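Local structure of endo-pectate lyase (Erwinia chrysanthemi, 3B90) at residues G6-N11 with L35-N40; N166-D171 with E193-V198; A153-T158 with S176-K181. The protein probably cleaves polygalacturonate and methylated pectins within the chain by calcium-dependent elimination, its catalytic domain being a right-handed parallel beta helix. One frame throughout, in Å; residues are numbered along the deposited sequence.

Contact 1 of 3, residues G6-N11 with L35-N40; sequences GATFEN and LIILKN
Phe9 turns the CD1-CE1 side of its ring to the neighbouring strand on the inner face of the sheet, the buried, apolar side of the contact. Its CD1 meets Leu38 CD2 at 3.7 Å, the methyl standing at the ring edge near the ring plane, while Ile36 CG2 comes in obliquely to the same CD1 at 3.9 Å. With CG anti to its own carbonyl carbon (chi1 -57°), the ring is swung back along its strand, which is why it reaches Ile36 as well as its direct neighbour Leu38. Cys3 and Ala41 also touch Phe9, and Leu46 and Ile57 pack on Ile36.

The other face, with Thr8, Glu10, Ile37 and Lys39, is looser and largely open to solvent. Thr8 OG1 rests on Ile37 CB at 3.6 Å, and Glu10 CG lies against Lys39 CB at 3.8 Å; the charged ends stay apart, Glu10 OE1 being 5.2 Å from Lys39 NZ.

Between the faces runs a parallel backbone ladder, with Phe9 N giving to Ile37 O at 2.8 Å and Lys39 N giving to Phe9 O at 2.9 Å. At the exposed end Asn40 ND2 donates to Asn11 OD1 at 3.2 Å, the two amide planes steeply inclined at 72°. The chemistry is thus divided: apolar contacts line the inside of this N-terminal coil, and the outer face is mostly polar, with Ile37 as its apolar member beside the zinc ligands His58 and Asp60.

Contact 2 of 3, residues N166-D171 with E193-V198; sequences NRNYGD and EFKGVV
Phe194 O takes the backbone N-H of Arg167 at 2.7 Å, and the CA-H of Asn166 also points to this oxygen. Just beyond, the side-chain amide of Asn168 clasps the backbone of Gly196 at both ends: its OD1 receives Gly196 N at 2.8 Å, and its ND2 gives to Gly196 O at 2.8 Å. CG of Asn168 sits between its own backbone N and carbonyl carbon (chi1 63°), which turns the amide onto the glycine.

Tyr169 comes alongside the same residue, CE1 lying 3.4 Å from Gly196 C, and its ring and the Asn166 amide crowd the side of Gly196 where a CB would point. Asn166 OD1 accepts from a water that also makes a weak bond to Lys195 O, and takes a further bond from Arg134.

At the other end Arg167 NH1 forms a salt bridge with Glu193 OE2 at 2.8 Å. The carboxylate oxygen lies near the guanidinium plane, yet the two flat groups stand 90° apart, so one nitrogen makes a single, end-on bond. Thr213 holds Glu193 OE1, and Tyr207 makes a cation-pi contact with Arg167.

Asp171 OD2, also bonded to Ser135, takes Asn166 N at 2.8 Å, closing the loop across the ends that flank its 3-10 segment. The loop links strand 158-166 to strand 172-180, while 193-198 runs off strand 191-195, which has strand 158-166 on one side and the antiparallel strand 205-209 on the other.

Contact 3 of 3, residues A153-T158 with S176-K181; sequences ATVNGT and SGLKIK
Val155 faces Ile180 across two parallel strands, its CB 4.2 Å from Ile180 CG2, while its CG2 branch slants back to meet Leu178 CD1 at 4.1 Å. That CD1 also lies 4.1 Å from Ala153 CB, so one leucine methyl touches both Ala153 and Val155. CG of Leu178 stands anti to the backbone N (chi1 174°), carrying the isobutyl group over toward the other strand. All four residues lie on the buried face, where Ile162 and Val223 also pack on Leu178 and Ile180.

On the opposite face Thr154 CG2 meets Lys179 CB at 4.0 Å, the two side chains meeting at a slant; the lysine then bends away, and Thr154 OG1 bonds Thr124 in the preceding coil. At the end of the ladder Lys181, extended as far as CE, runs across the turn, its CD 3.6 Å from Asn156 OD1, and only its aliphatic part touches there.

Of the four backbone rungs the first, Ala153 N to Gly177 O, is long at 3.2 Å and reaches its carbonyl from above the plane; the three later ones are straighter at the carbonyl, with Val155 N to Lys179 O at 2.8 Å. An inverse gamma turn centred on Asn156, closed by a weak Gly157 N to Val155 O bond, then brings the chain round into the next face of the helix. Aliphatic packing and direct strand bonds thus give way at this corner to a water, which donates to both Gly157 O and Lys181 O.

All three contacts join one coil of the beta helix to the next, yet none lies wholly in the core: each has buried and exposed residues. Contacts 1 and 3 are ladders of parallel strands with apolar inner faces, about 29 Å apart between centres; an aromatic ring dominates the first, branched aliphatic side chains and an alanine the second. Contact 2 keeps just one strand bridge and relies on side-chain amides and a salt bridge, as suits a turn beyond the strand ends. Contacts 1 and 2 reach the same set of strands, contact 3 the other, though contacts 2 and 3 alternate along the chain. Contact 1 lies nearest the zinc ions; contact 2 is remote from the annotated sites.

Contact 1 of 3, residues G6-N11 with L35-N40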
ATOM      1  N   GLY A   6      -9.341  16.682  -2.686  1.00 24.76           N
ATOM      2  CA  GLY A   6     -10.505  16.780  -1.826  1.00 24.72           C
ATOM      3  C   GLY A   6     -11.703  16.015  -2.361  1.00 23.92           C
ATOM      4  O   GLY A   6     -12.686  15.811  -1.645  1.00 24.82           O
ATOM      5  N   ALA A   7     -11.608  15.556  -3.606  1.00 22.66           N
ATOM      6  CA  ALA A   7     -12.696  14.817  -4.240  1.00 21.53           C
ATOM      7  C   ALA A   7     -13.044  13.505  -3.544  1.00 21.00           C
ATOM      8  O   ALA A   7     -12.170  12.796  -3.050  1.00 20.82           O
ATOM      9  CB  ALA A   7     -12.368  14.559  -5.706  1.00 21.62           C
ATOM     10  N   THR A   8     -14.341  13.210  -3.487  1.00 20.48           N
ATOM     11  CA  THR A   8     -14.848  11.972  -2.895  1.00 17.41           C
ATOM     12  C   THR A   8     -15.718  11.301  -3.963  1.00 16.41           C
ATOM     13  O   THR A   8     -16.673  11.911  -4.447  1.00 13.71           O
ATOM     14  CB  THR A   8     -15.734  12.244  -1.631  1.00 16.95           C
ATOM     15  OG1 THR A   8     -14.923  12.721  -0.548  1.00 16.78           O
ATOM     16  CG2 THR A   8     -16.451  10.968  -1.185  1.00 16.01           C
ATOM     17  N   PHE A   9     -15.357  10.085  -4.376  1.00 16.12           N
ATOM     18  CA  PHE A   9     -16.151   9.359  -5.371  1.00 16.43           C
ATOM     19  C   PHE A   9     -16.911   8.256  -4.646  1.00 16.65           C
ATOM     20  O   PHE A   9     -16.352   7.590  -3.777  1.00 14.50           O
ATOM     21  CB  PHE A   9     -15.268   8.769  -6.487  1.00 16.88           C
ATOM     22  CG  PHE A   9     -14.430   9.798  -7.211  1.00 18.78           C
ATOM     23  CD1 PHE A   9     -13.082   9.570  -7.449  1.00 18.77           C
ATOM     24  CD2 PHE A   9     -14.982  11.007  -7.620  1.00 19.85           C
ATOM     25  CE1 PHE A   9     -12.301  10.529  -8.074  1.00 19.96           C
ATOM     26  CE2 PHE A   9     -14.207  11.972  -8.247  1.00 19.46           C
ATOM     27  CZ  PHE A   9     -12.863  11.734  -8.474  1.00 18.84           C
ATOM     28  N   GLU A  10     -18.176   8.057  -5.024  1.00 17.57           N
ATOM     29  CA  GLU A  10     -19.030   7.050  -4.393  1.00 18.22           C
ATOM     30  C   GLU A  10     -19.974   6.356  -5.383  1.00 19.27           C
ATOM     31  O   GLU A  10     -20.600   7.006  -6.225  1.00 17.93           O
ATOM     32  CB  GLU A  10     -19.842   7.709  -3.268  1.00 18.24           C
ATOM     33  CG  GLU A  10     -20.626   6.755  -2.379  1.00 18.77           C
ATOM     34  CD  GLU A  10     -21.026   7.378  -1.043  1.00 19.34           C
ATOM     35  OE1 GLU A  10     -21.269   6.619  -0.087  1.00 20.09           O
ATOM     36  OE2 GLU A  10     -21.095   8.619  -0.936  1.00 20.56           O
ATOM     37  N   ASN A  11     -20.037   5.029  -5.286  1.00 19.73           N
ATOM     38  CA  ASN A  11     -20.891   4.194  -6.140  1.00 21.20           C
ATOM     39  C   ASN A  11     -20.751   4.454  -7.645  1.00 21.77           C
ATOM     40  O   ASN A  11     -21.751   4.551  -8.367  1.00 20.94           O
ATOM     41  CB  ASN A  11     -22.354   4.338  -5.709  1.00 21.11           C
ATOM     42  CG  ASN A  11     -22.561   3.982  -4.248  1.00 19.72           C
ATOM     43  OD1 ASN A  11     -21.965   3.038  -3.744  1.00 17.40           O
ATOM     44  ND2 ASN A  11     -23.396   4.750  -3.560  1.00 21.42           N
ATOM     45  N   LEU A  35      -5.953  12.933  -1.161  1.00 15.40           N
ATOM     46  CA  LEU A  35      -6.293  13.646  -2.393  1.00 13.58           C
ATOM     47  C   LEU A  35      -7.665  13.211  -2.876  1.00 13.86           C
ATOM     48  O   LEU A  35      -8.458  14.028  -3.345  1.00 15.18           O
ATOM     49  CB  LEU A  35      -5.275  13.349  -3.492  1.00 13.27           C
ATOM     50  CG  LEU A  35      -4.040  14.227  -3.688  1.00 11.86           C
ATOM     51  CD1 LEU A  35      -4.075  15.426  -2.772  1.00  9.23           C
ATOM     52  CD2 LEU A  35      -2.801  13.402  -3.462  1.00 11.28           C
ATOM     53  N   ILE A  36      -7.916  11.908  -2.802  1.00 13.42           N
ATOM     54  CA  ILE A  36      -9.181  11.323  -3.233  1.00 13.39           C
ATOM     55  C   ILE A  36      -9.672  10.349  -2.171  1.00 14.63           C
ATOM     56  O   ILE A  36      -8.884   9.624  -1.552  1.00 12.85           O
ATOM     57  CB  ILE A  36      -9.043  10.513  -4.581  1.00 15.50           C
ATOM     58  CG1 ILE A  36      -8.922  11.439  -5.793  1.00 15.84           C
ATOM     59  CG2 ILE A  36     -10.250   9.588  -4.794  1.00 15.52           C
ATOM     60  CD1 ILE A  36      -7.534  11.938  -6.050  1.00 19.96           C
ATOM     61  N   ILE A  37     -10.981  10.342  -1.963  1.00 14.24           N
ATOM     62  CA  ILE A  37     -11.594   9.435  -1.013  1.00 15.15           C
ATOM     63  C   ILE A  37     -12.539   8.592  -1.837  1.00 15.69           C
ATOM     64  O   ILE A  37     -13.317   9.115  -2.641  1.00 15.95           O
ATOM     65  CB  ILE A  37     -12.390  10.180   0.066  1.00 15.74           C
ATOM     66  CG1 ILE A  37     -11.493  11.205   0.769  1.00 16.10           C
ATOM     67  CG2 ILE A  37     -12.951   9.181   1.073  1.00 14.83           C
ATOM     68  CD1 ILE A  37     -12.216  12.046   1.812  1.00 14.82           C
ATOM     69  N   LEU A  38     -12.434   7.281  -1.679  1.00 16.23           N
ATOM     70  CA  LEU A  38     -13.281   6.369  -2.426  1.00 17.04           C
ATOM     71  C   LEU A  38     -14.258   5.642  -1.524  1.00 17.98           C
ATOM     72  O   LEU A  38     -13.937   5.284  -0.386  1.00 17.72           O
ATOM     73  CB  LEU A  38     -12.436   5.364  -3.211  1.00 16.22           C
ATOM     74  CG  LEU A  38     -11.553   5.960  -4.310  1.00 14.98           C
ATOM     75  CD1 LEU A  38     -10.686   4.887  -4.918  1.00 13.84           C
ATOM     76  CD2 LEU A  38     -12.412   6.605  -5.373  1.00 12.55           C
ATOM     77  N   LYS A  39     -15.467   5.457  -2.035  1.00 18.92           N
ATOM     78  CA  LYS A  39     -16.510   4.772  -1.293  1.00 19.89           C
ATOM     79  C   LYS A  39     -17.281   3.900  -2.265  1.00 19.62           C
ATOM     80  O   LYS A  39     -18.199   4.367  -2.932  1.00 18.85           O
ATOM     81  CB  LYS A  39     -17.443   5.777  -0.609  1.00 19.98           C
ATOM     82  CG  LYS A  39     -16.762   6.634   0.443  1.00 20.98           C
ATOM     83  CD  LYS A  39     -17.776   7.298   1.358  1.00 20.28           C
ATOM     84  CE  LYS A  39     -17.091   8.145   2.415  1.00 20.61           C
ATOM     85  NZ  LYS A  39     -18.071   8.880   3.258  1.00 18.72           N
ATOM     86  N   ASN A  40     -16.867   2.637  -2.363  1.00 20.51           N
ATOM     87  CA  ASN A  40     -17.494   1.676  -3.262  1.00 20.90           C
ATOM     88  C   ASN A  40     -17.364   2.237  -4.676  1.00 21.59           C
ATOM     89  O   ASN A  40     -18.294   2.177  -5.485  1.00 20.87           O
ATOM     90  CB  ASN A  40     -18.967   1.494  -2.879  1.00 22.58           C
ATOM     91  CG  ASN A  40     -19.520   0.168  -3.319  1.00 23.06           C
ATOM     92  OD1 ASN A  40     -19.106  -0.886  -2.821  1.00 23.78           O
ATOM     93  ND2 ASN A  40     -20.468   0.201  -4.251  1.00 23.75           N
TER

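Contact 2 of 3, residues N166-D171 with E193-V198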
ATOM      1  N   ASN A 166       0.187  -9.393  10.928  1.00 10.79           N
ATOM      2  CA  ASN A 166       0.037  -9.536  12.373  1.00 11.69           C
ATOM      3  C   ASN A 166      -0.434 -10.975  12.611  1.00 13.24           C
ATOM      4  O   ASN A 166      -1.611 -11.301  12.409  1.00 12.06           O
ATOM      5  CB  ASN A 166      -1.003  -8.560  12.939  1.00 11.11           C
ATOM      6  CG  ASN A 166      -0.571  -7.114  12.841  1.00 12.53           C
ATOM      7  OD1 ASN A 166       0.612  -6.796  12.924  1.00 15.15           O
ATOM      8  ND2 ASN A 166      -1.542  -6.221  12.688  1.00 14.31           N
ATOM      9  N   ARG A 167       0.499 -11.823  13.025  1.00 14.80           N
ATOM     10  CA  ARG A 167       0.244 -13.239  13.290  1.00 16.61           C
ATOM     11  C   ARG A 167      -0.839 -13.491  14.342  1.00 17.13           C
ATOM     12  O   ARG A 167      -1.672 -14.383  14.184  1.00 15.69           O
ATOM     13  CB  ARG A 167       1.545 -13.914  13.717  1.00 17.36           C
ATOM     14  CG  ARG A 167       1.426 -15.399  13.971  1.00 21.25           C
ATOM     15  CD  ARG A 167       2.793 -16.060  13.955  1.00 23.56           C
ATOM     16  NE  ARG A 167       3.576 -15.820  15.162  1.00 23.90           N
ATOM     17  CZ  ARG A 167       4.907 -15.829  15.212  1.00 24.96           C
ATOM     18  NH1 ARG A 167       5.629 -16.036  14.118  1.00 25.53           N
ATOM     19  NH2 ARG A 167       5.519 -15.742  16.383  1.00 23.38           N
ATOM     20  N   ASN A 168      -0.819 -12.702  15.413  1.00 16.45           N
ATOM     21  CA  ASN A 168      -1.796 -12.843  16.489  1.00 16.38           C
ATOM     22  C   ASN A 168      -3.219 -12.413  16.108  1.00 15.67           C
ATOM     23  O   ASN A 168      -4.159 -12.694  16.848  1.00 15.52           O
ATOM     24  CB  ASN A 168      -1.341 -12.056  17.722  1.00 15.16           C
ATOM     25  CG  ASN A 168      -1.251 -10.563  17.460  1.00 14.30           C
ATOM     26  OD1 ASN A 168      -0.790 -10.136  16.394  1.00  9.76           O
ATOM     27  ND2 ASN A 168      -1.687  -9.758  18.437  1.00 10.04           N
ATOM     28  N   TYR A 169      -3.376 -11.734  14.970  1.00 14.55           N
ATOM     29  CA  TYR A 169      -4.696 -11.276  14.522  1.00 13.20           C
ATOM     30  C   TYR A 169      -5.262 -12.080  13.356  1.00 13.84           C
ATOM     31  O   TYR A 169      -6.332 -11.763  12.830  1.00 15.32           O
ATOM     32  CB  TYR A 169      -4.657  -9.793  14.140  1.00 13.43           C
ATOM     33  CG  TYR A 169      -4.563  -8.848  15.309  1.00 12.27           C
ATOM     34  CD1 TYR A 169      -3.863  -7.648  15.204  1.00 13.66           C
ATOM     35  CD2 TYR A 169      -5.156  -9.155  16.535  1.00 13.50           C
ATOM     36  CE1 TYR A 169      -3.750  -6.774  16.297  1.00 11.45           C
ATOM     37  CE2 TYR A 169      -5.047  -8.289  17.631  1.00 12.19           C
ATOM     38  CZ  TYR A 169      -4.343  -7.101  17.502  1.00 12.08           C
ATOM     39  OH  TYR A 169      -4.240  -6.238  18.575  1.00 12.78           O
ATOM     40  N   GLY A 170      -4.526 -13.105  12.938  1.00 14.67           N
ATOM     41  CA  GLY A 170      -4.966 -13.937  11.833  1.00 11.90           C
ATOM     42  C   GLY A 170      -4.760 -13.355  10.443  1.00 11.09           C
ATOM     43  O   GLY A 170      -5.412 -13.802   9.500  1.00  9.63           O
ATOM     44  N   ASP A 171      -3.863 -12.380  10.293  1.00  9.31           N
ATOM     45  CA  ASP A 171      -3.616 -11.790   8.971  1.00  7.99           C
ATOM     46  C   ASP A 171      -2.970 -12.809   8.030  1.00  8.55           C
ATOM     47  O   ASP A 171      -2.130 -13.599   8.455  1.00  7.26           O
ATOM     48  CB  ASP A 171      -2.658 -10.597   9.057  1.00  9.19           C
ATOM     49  CG  ASP A 171      -3.197  -9.448   9.871  1.00 12.16           C
ATOM     50  OD1 ASP A 171      -4.409  -9.390  10.185  1.00 12.10           O
ATOM     51  OD2 ASP A 171      -2.372  -8.575  10.195  1.00 15.23           O
ATOM     52  N   GLU A 193       6.365 -11.567   9.680  1.00 11.40           N
ATOM     53  CA  GLU A 193       5.329 -11.729  10.685  1.00 10.99           C
ATOM     54  C   GLU A 193       5.546 -10.883  11.927  1.00 11.09           C
ATOM     55  O   GLU A 193       6.652 -10.818  12.477  1.00 11.05           O
ATOM     56  CB  GLU A 193       5.197 -13.203  11.068  1.00  9.98           C
ATOM     57  CG  GLU A 193       4.409 -14.022  10.055  1.00  8.16           C
ATOM     58  CD  GLU A 193       4.386 -15.495  10.383  1.00  8.09           C
ATOM     59  OE1 GLU A 193       4.081 -16.288   9.487  1.00  9.61           O
ATOM     60  OE2 GLU A 193       4.688 -15.871  11.532  1.00 10.75           O
ATOM     61  N   PHE A 194       4.473 -10.248  12.381  1.00 10.14           N
ATOM     62  CA  PHE A 194       4.540  -9.400  13.563  1.00  9.88           C
ATOM     63  C   PHE A 194       3.434  -9.715  14.550  1.00 10.49           C
ATOM     64  O   PHE A 194       2.573 -10.553  14.306  1.00 10.09           O
ATOM     65  CB  PHE A 194       4.379  -7.927  13.187  1.00 10.42           C
ATOM     66  CG  PHE A 194       5.438  -7.395  12.265  1.00  9.54           C
ATOM     67  CD1 PHE A 194       6.427  -6.559  12.750  1.00  6.49           C
ATOM     68  CD2 PHE A 194       5.382  -7.644  10.895  1.00 10.09           C
ATOM     69  CE1 PHE A 194       7.350  -5.962  11.885  1.00 10.25           C
ATOM     70  CE2 PHE A 194       6.303  -7.050  10.025  1.00  8.46           C
ATOM     71  CZ  PHE A 194       7.282  -6.209  10.521  1.00  6.85           C
ATOM     72  N   LYS A 195       3.470  -9.000  15.665  1.00 11.92           N
ATOM     73  CA  LYS A 195       2.465  -9.109  16.705  1.00 13.66           C
ATOM     74  C   LYS A 195       1.811  -7.734  16.740  1.00 14.61           C
ATOM     75  O   LYS A 195       2.479  -6.732  17.011  1.00 13.63           O
ATOM     76  CB  LYS A 195       3.111  -9.398  18.063  1.00 13.58           C
ATOM     77  CG  LYS A 195       2.174  -9.198  19.243  1.00 14.77           C
ATOM     78  CD  LYS A 195       2.904  -9.456  20.546  1.00 16.77           C
ATOM     79  CE  LYS A 195       2.191  -8.832  21.721  1.00 18.30           C
ATOM     80  NZ  LYS A 195       2.155  -7.354  21.604  1.00 23.76           N
ATOM     81  N   GLY A 196       0.537  -7.679  16.365  1.00 14.19           N
ATOM     82  CA  GLY A 196      -0.165  -6.415  16.390  1.00 15.88           C
ATOM     83  C   GLY A 196      -0.710  -6.149  17.781  1.00 16.56           C
ATOM     84  O   GLY A 196      -0.883  -7.075  18.574  1.00 14.87           O
ATOM     85  N   VAL A 197      -0.963  -4.879  18.082  1.00 16.62           N
ATOM     86  CA  VAL A 197      -1.514  -4.483  19.374  1.00 15.71           C
ATOM     87  C   VAL A 197      -2.502  -3.331  19.187  1.00 15.43           C
ATOM     88  O   VAL A 197      -2.515  -2.673  18.146  1.00 14.29           O
ATOM     89  CB  VAL A 197      -0.412  -4.004  20.358  1.00 15.10           C
ATOM     90  CG1 VAL A 197       0.608  -5.102  20.613  1.00 16.89           C
ATOM     91  CG2 VAL A 197       0.259  -2.747  19.834  1.00 15.04           C
ATOM     92  N   VAL A 198      -3.330  -3.110  20.206  1.00 16.23           N
ATOM     93  CA  VAL A 198      -4.298  -2.021  20.220  1.00 17.15           C
ATOM     94  C   VAL A 198      -3.497  -0.830  20.757  1.00 18.56           C
ATOM     95  O   VAL A 198      -2.705  -0.994  21.691  1.00 18.23           O
ATOM     96  CB  VAL A 198      -5.475  -2.320  21.179  1.00 17.99           C
ATOM     97  CG1 VAL A 198      -6.487  -1.191  21.133  1.00 19.18           C
ATOM     98  CG2 VAL A 198      -6.148  -3.655  20.821  1.00 18.21           C
TER
HETATM   99  O   HOH W   1       2.331  -5.422  14.490  1.00  5.12           O

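Contact 3 of 3, residues A153-T158 with S176-K181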
ATOM      1  N   ALA A 153       3.308  -8.057  -9.413  1.00 16.23           N
ATOM      2  CA  ALA A 153       3.849  -6.747  -9.050  1.00 17.53           C
ATOM      3  C   ALA A 153       5.351  -6.671  -9.334  1.00 17.78           C
ATOM      4  O   ALA A 153       6.049  -7.685  -9.288  1.00 18.01           O
ATOM      5  CB  ALA A 153       3.576  -6.442  -7.574  1.00 15.34           C
ATOM      6  N   THR A 154       5.840  -5.468  -9.638  1.00 17.65           N
ATOM      7  CA  THR A 154       7.263  -5.261  -9.922  1.00 17.06           C
ATOM      8  C   THR A 154       7.904  -4.161  -9.081  1.00 15.43           C
ATOM      9  O   THR A 154       7.374  -3.061  -8.959  1.00 14.82           O
ATOM     10  CB  THR A 154       7.516  -4.923 -11.407  1.00 17.52           C
ATOM     11  OG1 THR A 154       6.593  -3.914 -11.839  1.00 22.22           O
ATOM     12  CG2 THR A 154       7.344  -6.153 -12.272  1.00 18.89           C
ATOM     13  N   VAL A 155       9.048  -4.474  -8.493  1.00 14.33           N
ATOM     14  CA  VAL A 155       9.768  -3.503  -7.692  1.00 13.48           C
ATOM     15  C   VAL A 155      11.038  -3.112  -8.446  1.00 13.39           C
ATOM     16  O   VAL A 155      12.103  -3.702  -8.251  1.00 11.18           O
ATOM     17  CB  VAL A 155      10.118  -4.059  -6.300  1.00 12.75           C
ATOM     18  CG1 VAL A 155      10.756  -2.959  -5.435  1.00 15.66           C
ATOM     19  CG2 VAL A 155       8.858  -4.616  -5.621  1.00 12.34           C
ATOM     20  N   ASN A 156      10.890  -2.174  -9.376  1.00 12.99           N
ATOM     21  CA  ASN A 156      12.022  -1.689 -10.157  1.00 14.36           C
ATOM     22  C   ASN A 156      12.766  -0.646  -9.336  1.00 14.33           C
ATOM     23  O   ASN A 156      12.745   0.550  -9.645  1.00 12.97           O
ATOM     24  CB  ASN A 156      11.562  -1.056 -11.467  1.00 14.45           C
ATOM     25  CG  ASN A 156      12.732  -0.671 -12.352  1.00 17.43           C
ATOM     26  OD1 ASN A 156      13.868  -1.111 -12.120  1.00 14.66           O
ATOM     27  ND2 ASN A 156      12.470   0.153 -13.361  1.00 16.56           N
ATOM     28  N   GLY A 157      13.427  -1.120  -8.289  1.00 13.75           N
ATOM     29  CA  GLY A 157      14.156  -0.234  -7.407  1.00 15.16           C
ATOM     30  C   GLY A 157      14.508  -0.960  -6.126  1.00 15.33           C
ATOM     31  O   GLY A 157      14.683  -2.177  -6.120  1.00 13.19           O
ATOM     32  N   THR A 158      14.568  -0.221  -5.026  1.00 16.98           N
ATOM     33  CA  THR A 158      14.918  -0.817  -3.745  1.00 18.21           C
ATOM     34  C   THR A 158      13.744  -0.731  -2.783  1.00 18.38           C
ATOM     35  O   THR A 158      12.869   0.128  -2.933  1.00 18.59           O
ATOM     36  CB  THR A 158      16.150  -0.114  -3.131  1.00 18.63           C
ATOM     37  OG1 THR A 158      15.860   1.275  -2.943  1.00 20.35           O
ATOM     38  CG2 THR A 158      17.356  -0.239  -4.063  1.00 17.95           C
ATOM     39  N   SER A 176       2.490 -13.952  -4.913  1.00 13.28           N
ATOM     40  CA  SER A 176       2.986 -14.684  -6.068  1.00 13.76           C
ATOM     41  C   SER A 176       3.116 -13.704  -7.231  1.00 14.37           C
ATOM     42  O   SER A 176       2.448 -12.655  -7.249  1.00 13.85           O
ATOM     43  CB  SER A 176       2.025 -15.818  -6.443  1.00 14.95           C
ATOM     44  OG  SER A 176       2.674 -16.751  -7.283  1.00 19.43           O
ATOM     45  N   GLY A 177       3.985 -14.036  -8.189  1.00 12.38           N
ATOM     46  CA  GLY A 177       4.182 -13.182  -9.350  1.00 12.63           C
ATOM     47  C   GLY A 177       4.906 -11.880  -9.058  1.00 12.78           C
ATOM     48  O   GLY A 177       4.742 -10.884  -9.771  1.00 12.62           O
ATOM     49  N   LEU A 178       5.743 -11.898  -8.026  1.00 13.03           N
ATOM     50  CA  LEU A 178       6.493 -10.719  -7.623  1.00 12.80           C
ATOM     51  C   LEU A 178       7.924 -10.713  -8.165  1.00 14.12           C
ATOM     52  O   LEU A 178       8.661 -11.682  -8.003  1.00 15.79           O
ATOM     53  CB  LEU A 178       6.499 -10.613  -6.095  1.00 11.21           C
ATOM     54  CG  LEU A 178       7.353  -9.532  -5.441  1.00 10.36           C
ATOM     55  CD1 LEU A 178       6.824  -8.177  -5.819  1.00  7.25           C
ATOM     56  CD2 LEU A 178       7.343  -9.704  -3.927  1.00 10.74           C
ATOM     57  N   LYS A 179       8.289  -9.620  -8.828  1.00 14.49           N
ATOM     58  CA  LYS A 179       9.626  -9.434  -9.383  1.00 14.63           C
ATOM     59  C   LYS A 179      10.328  -8.280  -8.643  1.00 14.68           C
ATOM     60  O   LYS A 179       9.763  -7.197  -8.478  1.00 15.65           O
ATOM     61  CB  LYS A 179       9.546  -9.129 -10.887  1.00 15.14           C
ATOM     62  CG  LYS A 179       9.151 -10.320 -11.785  1.00 16.36           C
ATOM     63  CD  LYS A 179      10.099 -11.498 -11.568  1.00 17.42           C
ATOM     64  CE  LYS A 179      10.357 -12.313 -12.836  1.00 20.43           C
ATOM     65  NZ  LYS A 179       9.201 -13.150 -13.306  1.00 20.72           N
ATOM     66  N   ILE A 180      11.538  -8.531  -8.153  1.00 14.27           N
ATOM     67  CA  ILE A 180      12.290  -7.509  -7.430  1.00 13.49           C
ATOM     68  C   ILE A 180      13.662  -7.310  -8.066  1.00 13.90           C
ATOM     69  O   ILE A 180      14.365  -8.269  -8.355  1.00 14.39           O
ATOM     70  CB  ILE A 180      12.479  -7.881  -5.927  1.00 12.65           C
ATOM     71  CG1 ILE A 180      11.126  -8.227  -5.280  1.00 11.68           C
ATOM     72  CG2 ILE A 180      13.127  -6.723  -5.177  1.00 12.28           C
ATOM     73  CD1 ILE A 180      11.209  -8.643  -3.812  1.00  7.22           C
ATOM     74  N   LYS A 181      14.027  -6.058  -8.303  1.00 15.70           N
ATOM     75  CA  LYS A 181      15.324  -5.723  -8.888  1.00 15.11           C
ATOM     76  C   LYS A 181      16.442  -6.218  -7.961  1.00 17.15           C
ATOM     77  O   LYS A 181      16.396  -5.975  -6.757  1.00 18.12           O
ATOM     78  CB  LYS A 181      15.397  -4.206  -9.075  1.00 13.52           C
ATOM     79  CG  LYS A 181      16.712  -3.639  -9.573  1.00 14.92           C
ATOM     80  CD  LYS A 181      16.542  -2.148  -9.874  1.00 18.55           C
ATOM     81  CE  LYS A 181      17.869  -1.425 -10.020  1.00 19.41           C
ATOM     82  NZ  LYS A 181      18.772  -2.138 -10.967  1.00 23.27           N
TER
HETATM   83  O   HOH W   2      16.354  -3.885  -5.102  1.00 21.37           O